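PDB 1VHZ: ADP compounds hydrolase nudE from Escherichia coli, which hydrolyses ADP-ribose to AMP and ribose 5-phosphate, and also acts on NADH, Ap3A and Ap2A, with magnesium or another divalent cation. Local coordinates for the adenosine-5-diphosphoribose site and the interface of chains A and B. Coordinates in Å, arbitrary orientation; residue numbers count along the deposited sequence, not the author numbering. Chains: chain A/B, ADP compounds hydrolase nudE.

Contact 1: the adenosine-5-diphosphoribose site. Residues chain A 39, 41-42, 120-121; chain B 23, 70, 142-144. With APR (adenosine-5-diphosphoribose), chain C.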
loop_
_atom_site.group_PDB
_atom_site.type_symbol
_atom_site.label_atom_id
_atom_site.label_comp_id
_atom_site.label_asym_id
_atom_site.label_seq_id
_atom_site.Cartn_x
_atom_site.Cartn_y
_atom_site.Cartn_z
ATOM N N ARG A 39 -14.680 -21.772 2.095
ATOM C CA ARG A 39 -15.064 -20.376 1.906
ATOM C C ARG A 39 -14.766 -20.002 0.449
ATOM O O ARG A 39 -13.927 -20.613 -0.218
ATOM C CB ARG A 39 -14.264 -19.478 2.832
ATOM C CG ARG A 39 -14.698 -18.917 4.113
ATOM C CD ARG A 39 -15.829 -19.403 4.921
ATOM N NE ARG A 39 -15.783 -19.294 6.344
ATOM C CZ ARG A 39 -15.409 -18.411 7.234
ATOM N NH1 ARG A 39 -14.899 -17.219 6.926
ATOM N NH2 ARG A 39 -15.521 -18.700 8.543
ATOM N N TYR A 41 -13.610 -16.870 -1.787
ATOM C CA TYR A 41 -13.009 -15.543 -1.728
ATOM C C TYR A 41 -12.993 -14.909 -3.122
ATOM O O TYR A 41 -13.088 -15.606 -4.131
ATOM C CB TYR A 41 -11.557 -15.618 -1.262
ATOM C CG TYR A 41 -11.272 -15.788 0.203
ATOM C CD1 TYR A 41 -9.965 -15.645 0.675
ATOM C CD2 TYR A 41 -12.259 -16.087 1.127
ATOM C CE1 TYR A 41 -9.669 -15.801 2.020
ATOM C CE2 TYR A 41 -11.986 -16.252 2.469
ATOM C CZ TYR A 41 -10.688 -16.104 2.904
ATOM O OH TYR A 41 -10.406 -16.246 4.238
ATOM N N GLU A 42 -12.822 -13.592 -3.147
ATOM C CA GLU A 42 -12.740 -12.900 -4.434
ATOM C C GLU A 42 -11.402 -12.162 -4.486
ATOM O O GLU A 42 -10.914 -11.709 -3.452
ATOM C CB GLU A 42 -13.892 -11.950 -4.655
ATOM C CG GLU A 42 -15.182 -12.598 -5.112
ATOM C CD GLU A 42 -16.196 -11.585 -5.606
ATOM O OE1 GLU A 42 -15.957 -10.370 -5.414
ATOM O OE2 GLU A 42 -17.215 -12.015 -6.178
ATOM N N SER A 120 -4.159 -9.815 -0.050
ATOM C CA SER A 120 -5.387 -10.580 0.151
ATOM C C SER A 120 -6.247 -10.531 -1.111
ATOM O O SER A 120 -6.974 -11.472 -1.401
ATOM C CB SER A 120 -6.195 -10.016 1.327
ATOM O OG SER A 120 -5.726 -10.562 2.549
ATOM N N TYR A 121 -6.197 -9.424 -1.841
ATOM C CA TYR A 121 -6.948 -9.208 -3.053
ATOM C C TYR A 121 -6.117 -9.023 -4.305
ATOM O O TYR A 121 -6.629 -9.217 -5.413
ATOM C CB TYR A 121 -7.836 -7.937 -2.893
ATOM C CG TYR A 121 -8.666 -8.035 -1.626
ATOM C CD1 TYR A 121 -9.816 -8.804 -1.584
ATOM C CD2 TYR A 121 -8.231 -7.418 -0.461
ATOM C CE1 TYR A 121 -10.545 -8.922 -0.414
ATOM C CE2 TYR A 121 -8.950 -7.537 0.714
ATOM C CZ TYR A 121 -10.104 -8.292 0.729
ATOM O OH TYR A 121 -10.819 -8.403 1.899
ATOM N N LEU B 23 -17.720 -8.590 -4.045
ATOM C CA LEU B 23 -16.981 -7.575 -3.320
ATOM C C LEU B 23 -16.442 -6.427 -4.144
ATOM O O LEU B 23 -15.781 -5.532 -3.591
ATOM C CB LEU B 23 -15.791 -8.271 -2.601
ATOM C CG LEU B 23 -16.109 -9.654 -2.014
ATOM C CD1 LEU B 23 -14.855 -10.340 -1.511
ATOM C CD2 LEU B 23 -17.150 -9.552 -0.907
ATOM N N VAL B 70 -5.284 -14.789 -0.280
ATOM C CA VAL B 70 -5.530 -15.518 -1.527
ATOM C C VAL B 70 -4.938 -14.858 -2.755
ATOM O O VAL B 70 -4.710 -15.533 -3.777
ATOM C CB VAL B 70 -7.036 -15.781 -1.754
ATOM C CG1 VAL B 70 -7.754 -14.513 -2.208
ATOM C CG2 VAL B 70 -7.228 -16.871 -2.801
ATOM N N ASP B 142 -14.873 -13.396 11.977
ATOM C CA ASP B 142 -15.375 -14.340 10.974
ATOM C C ASP B 142 -14.236 -15.095 10.298
ATOM O O ASP B 142 -14.402 -15.703 9.244
ATOM C CB ASP B 142 -16.263 -13.627 9.951
ATOM C CG ASP B 142 -17.065 -14.616 9.112
ATOM O OD1 ASP B 142 -17.252 -14.351 7.904
ATOM O OD2 ASP B 142 -17.476 -15.670 9.653
ATOM N N GLU B 143 -13.066 -15.109 10.928
ATOM C CA GLU B 143 -11.918 -15.802 10.349
ATOM C C GLU B 143 -12.178 -17.300 10.246
ATOM O O GLU B 143 -12.655 -17.939 11.176
ATOM C CB GLU B 143 -10.628 -15.490 11.087
ATOM C CG GLU B 143 -10.436 -16.092 12.454
ATOM C CD GLU B 143 -11.262 -15.438 13.541
ATOM O OE1 GLU B 143 -11.218 -15.915 14.696
ATOM O OE2 GLU B 143 -11.977 -14.455 13.256
ATOM N N PRO B 144 -11.835 -17.872 9.100
ATOM C CA PRO B 144 -12.009 -19.277 8.819
ATOM C C PRO B 144 -11.039 -20.176 9.546
ATOM O O PRO B 144 -11.280 -21.383 9.704
ATOM C CB PRO B 144 -11.797 -19.353 7.309
ATOM C CG PRO B 144 -10.826 -18.244 7.020
ATOM C CD PRO B 144 -11.245 -17.130 7.944
HETATM N N1 APR C . -12.260 -12.455 -0.445
HETATM C C2 APR C . -13.292 -12.520 0.510
HETATM N N3 APR C . -13.167 -12.511 1.839
HETATM C C4 APR C . -11.824 -12.428 2.271
HETATM C C5 APR C . -10.675 -12.353 1.457
HETATM C C6 APR C . -10.919 -12.368 -0.001
HETATM N N6 APR C . -9.937 -12.307 -0.902
HETATM N N7 APR C . -9.533 -12.281 2.238
HETATM C C8 APR C . -9.985 -12.311 3.498
HETATM N N9 APR C . -11.350 -12.398 3.565
HETATM C "C1'" APR C . -12.349 -12.460 4.847
HETATM C "C2'" APR C . -12.011 -13.734 5.673
HETATM O "O2'" APR C . -13.207 -14.235 6.239
HETATM C "C3'" APR C . -11.055 -13.252 6.824
HETATM O "O3'" APR C . -11.587 -13.565 8.103
HETATM O "O4'" APR C . -12.008 -11.412 5.704
HETATM C "C4'" APR C . -10.927 -11.789 6.691
HETATM C "C5'" APR C . -11.244 -11.200 8.009
HETATM O O HOH W 1 -7.192 -13.553 1.445
#
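This is the adenosine end of the substrate pocket of a Nudix hydrolase, built from both chains of the homodimer. It holds the substrate ADP-ribose (APR) at partial occupancy, modelled only as far as C5' of the adenosine ribose. The adenine lies between two tyrosines. The ring of A:Tyr41 stacks face to face over both adenine rings of APR, with the planes 10° apart. The centroid of the A:Tyr41 ring is 3.7 Å from that of the six-membered ring of APR. Its CG stands anti to the carbonyl carbon (chi1 -79°), so the ring lies along the base and its phenol OH points towards the ribose. A:Tyr121 comes from the other side of the base, and its CE1 lies 3.5 Å from APR C6.

Backbone groups read the adenine edge. The amide N of A:Glu42 donates to APR N1 at 3.0 Å, nearly straight. The exocyclic amine N6 of APR donates to the carbonyl O of A:Glu42 at 2.8 Å. It also donates to the carbonyl O of A:Ser120, with a more bent bond. Both carbonyls are met from above their planes. A donor facing N1 and acceptors facing N6 are consistent with selection of adenine. A water links APR N7 to the backbone N of B:Val70.

The carboxylate of A:Glu42 turns away from the base. A:Glu42 OE1 accepts from B:Leu23 N at 2.9 Å, met from above the carboxylate plane. B:Leu23 then places CD1 3.4 Å from APR C2.

Near the ribose, A:Arg39 bends at chi2 and chi3. Its NH1 and NH2 both point end-on at the carbonyl O of B:Asp142. A:Arg39 NH1 donates to B:Asp142 O at 2.8 Å, nearly along the C=O axis. The NH2 bond is longer and more bent, and comes from above the carbonyl plane. B:Pro144 CB sits over the centre of one guanidinium face.

A:Arg39, A:Tyr41 and A:Glu42 lie on strand 38-44, and A:Ser120 and A:Tyr121 on a loop. Loop residues of chain B complete the pocket.

Contact 2: the interface of chains A and B. Residues chain A 113-116, 173, 177; chain B 161, 167-169, 172, 176.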
loop_
_atom_site.group_PDB
_atom_site.type_symbol
_atom_site.label_atom_id
_atom_site.label_comp_id
_atom_site.label_asym_id
_atom_site.label_seq_id
_atom_site.Cartn_x
_atom_site.Cartn_y
_atom_site.Cartn_z
ATOM N N LYS A 113 14.103 -1.906 -2.745
ATOM C CA LYS A 113 13.163 -2.808 -2.085
ATOM C C LYS A 113 12.044 -3.196 -3.039
ATOM O O LYS A 113 11.688 -2.426 -3.948
ATOM C CB LYS A 113 12.532 -2.049 -0.892
ATOM C CG LYS A 113 11.972 -2.941 0.234
ATOM C CD LYS A 113 13.124 -3.389 1.110
ATOM C CE LYS A 113 12.839 -4.612 1.942
ATOM N NZ LYS A 113 14.025 -4.903 2.821
ATOM N N LYS A 114 11.481 -4.362 -2.733
ATOM C CA LYS A 114 10.335 -4.844 -3.515
ATOM C C LYS A 114 9.171 -5.001 -2.546
ATOM O O LYS A 114 9.280 -5.664 -1.513
ATOM C CB LYS A 114 10.653 -6.135 -4.239
ATOM C CG LYS A 114 9.447 -6.759 -4.935
ATOM C CD LYS A 114 9.828 -8.164 -5.397
ATOM C CE LYS A 114 10.170 -8.197 -6.859
ATOM N NZ LYS A 114 10.884 -9.444 -7.247
ATOM N N LEU A 115 8.019 -4.431 -2.874
ATOM C CA LEU A 115 6.899 -4.530 -1.937
ATOM C C LEU A 115 5.621 -5.056 -2.574
ATOM O O LEU A 115 5.345 -4.745 -3.718
ATOM C CB LEU A 115 6.589 -3.118 -1.429
ATOM C CG LEU A 115 7.059 -2.595 -0.104
ATOM C CD1 LEU A 115 8.300 -3.246 0.471
ATOM C CD2 LEU A 115 7.259 -1.074 -0.184
ATOM N N SER A 116 4.843 -5.762 -1.764
ATOM C CA SER A 116 3.520 -6.218 -2.198
ATOM C C SER A 116 2.512 -5.184 -1.676
ATOM O O SER A 116 2.908 -4.329 -0.853
ATOM C CB SER A 116 3.245 -7.571 -1.520
ATOM O OG SER A 116 2.851 -7.325 -0.180
ATOM N N SER A 173 6.213 4.379 2.450
ATOM C CA SER A 173 7.198 3.313 2.559
ATOM C C SER A 173 8.498 3.726 1.853
ATOM O O SER A 173 9.574 3.597 2.417
ATOM C CB SER A 173 6.700 2.042 1.822
ATOM O OG SER A 173 5.647 1.456 2.539
ATOM N N LEU A 177 12.282 4.312 3.360
ATOM C CA LEU A 177 13.332 3.409 2.884
ATOM C C LEU A 177 14.503 4.183 2.290
ATOM O O LEU A 177 15.663 3.847 2.523
ATOM C CB LEU A 177 12.782 2.385 1.883
ATOM C CG LEU A 177 11.873 1.308 2.516
ATOM C CD1 LEU A 177 10.999 0.663 1.456
ATOM C CD2 LEU A 177 12.681 0.272 3.286
ATOM N N LEU B 161 11.928 -6.149 7.919
ATOM C CA LEU B 161 12.177 -5.779 6.537
ATOM C C LEU B 161 12.984 -6.843 5.790
ATOM O O LEU B 161 13.156 -6.768 4.558
ATOM C CB LEU B 161 12.893 -4.442 6.493
ATOM C CG LEU B 161 12.179 -3.120 6.340
ATOM C CD1 LEU B 161 10.704 -3.116 6.645
ATOM C CD2 LEU B 161 12.914 -2.015 7.099
ATOM N N ASN B 167 6.841 -7.748 3.932
ATOM C CA ASN B 167 7.048 -6.598 3.066
ATOM C C ASN B 167 5.928 -6.169 2.163
ATOM O O ASN B 167 5.987 -6.288 0.941
ATOM C CB ASN B 167 8.394 -6.760 2.316
ATOM C CG ASN B 167 9.574 -6.698 3.277
ATOM O OD1 ASN B 167 9.526 -6.055 4.327
ATOM N ND2 ASN B 167 10.700 -7.360 3.005
ATOM N N GLU B 168 4.913 -5.560 2.744
ATOM C CA GLU B 168 3.701 -5.035 2.136
ATOM C C GLU B 168 3.622 -3.551 2.505
ATOM O O GLU B 168 3.966 -3.153 3.628
ATOM C CB GLU B 168 2.505 -5.854 2.604
ATOM C CG GLU B 168 1.194 -5.477 1.932
ATOM C CD GLU B 168 0.457 -4.346 2.625
ATOM O OE1 GLU B 168 0.820 -3.960 3.757
ATOM O OE2 GLU B 168 -0.518 -3.851 2.028
ATOM N N ALA B 169 3.224 -2.700 1.587
ATOM C CA ALA B 169 3.262 -1.252 1.809
ATOM C C ALA B 169 2.661 -0.742 3.088
ATOM O O ALA B 169 3.239 0.204 3.654
ATOM C CB ALA B 169 2.738 -0.508 0.587
ATOM N N VAL B 172 4.885 -1.915 6.136
ATOM C CA VAL B 172 6.154 -1.184 6.112
ATOM C C VAL B 172 5.975 0.246 6.589
ATOM O O VAL B 172 6.733 0.718 7.436
ATOM C CB VAL B 172 6.851 -1.269 4.743
ATOM C CG1 VAL B 172 8.112 -0.412 4.701
ATOM C CG2 VAL B 172 7.277 -2.730 4.472
ATOM N N PHE B 176 7.694 1.855 10.209
ATOM C CA PHE B 176 8.491 3.073 10.245
ATOM C C PHE B 176 7.773 4.158 11.050
ATOM O O PHE B 176 8.406 4.828 11.865
ATOM C CB PHE B 176 8.786 3.561 8.821
ATOM C CG PHE B 176 9.989 2.950 8.148
ATOM C CD1 PHE B 176 9.846 2.058 7.100
ATOM C CD2 PHE B 176 11.272 3.279 8.551
ATOM C CE1 PHE B 176 10.965 1.521 6.462
ATOM C CE2 PHE B 176 12.388 2.741 7.941
ATOM C CZ PHE B 176 12.230 1.854 6.881
#
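This patch is part of the two-fold interface of the Nudix hydrolase homodimer. Strand 108-116 of chain A meets 3-10 helix 154-162 of chain B and the loop running into helix 169-183. Helix 169-184 of chain A packs against helix 169-183 of chain B.

Backbone bonds form a short parallel beta bridge between A:Ser116 and B:Glu168. The N of A:Ser116 donates to the O of B:Asn167 at 3.0 Å, almost straight and in the carbonyl plane. The N of B:Ala169 donates to the O of A:Ser116 at 3.0 Å, nearly along the C=O axis. This second bond caps an amide in the first turn of the chain B helix.

Side-chain polar contacts flank the bridge. A:Lys113 bends at chi2 (80°), and its ammonium NZ reaches the O of B:Leu161 at 2.7 Å, from above the carbonyl plane. Within chain B, the side-chain amide ND2 of B:Asn167 donates to the O of B:Leu161 at 3.0 Å, so that oxygen takes two donors. A:Lys113 and B:Asn167 cross at about a right angle. The hydroxyl OG of A:Ser173 lies anti to its carbonyl carbon (chi1 -71°) and hydrogen-bonds the O of B:Ala169 at 2.9 Å.

Apolar contacts join the two helices. A:Leu177 crosses B:Phe176 at about a right angle, with CD2 3.8 Å from ring atom CE1. B:Val172 CG1 lies 4.0 Å from A:Ser173 CB. Beside the strand, A:Leu115 crosses B:Asn167 and sets CD1 4.0 Å from its CB.

The C-alpha centres of contact 1 and contact 2 are about 23 Å apart. They share no residue, but both join chain A to chain B. The chain A pieces are close in sequence: strand 108-116 of contact 2 is followed within a few residues by the loop carrying A:Ser120 and A:Tyr121 of contact 1. Contact 2 ties the two chains together around their helices near the C-terminal end. Contact 1 takes residues from both chains to bind one substrate. The dimer is therefore probably needed to complete the adenosine pocket, and two-fold symmetry repeats each contact with the chains exchanged.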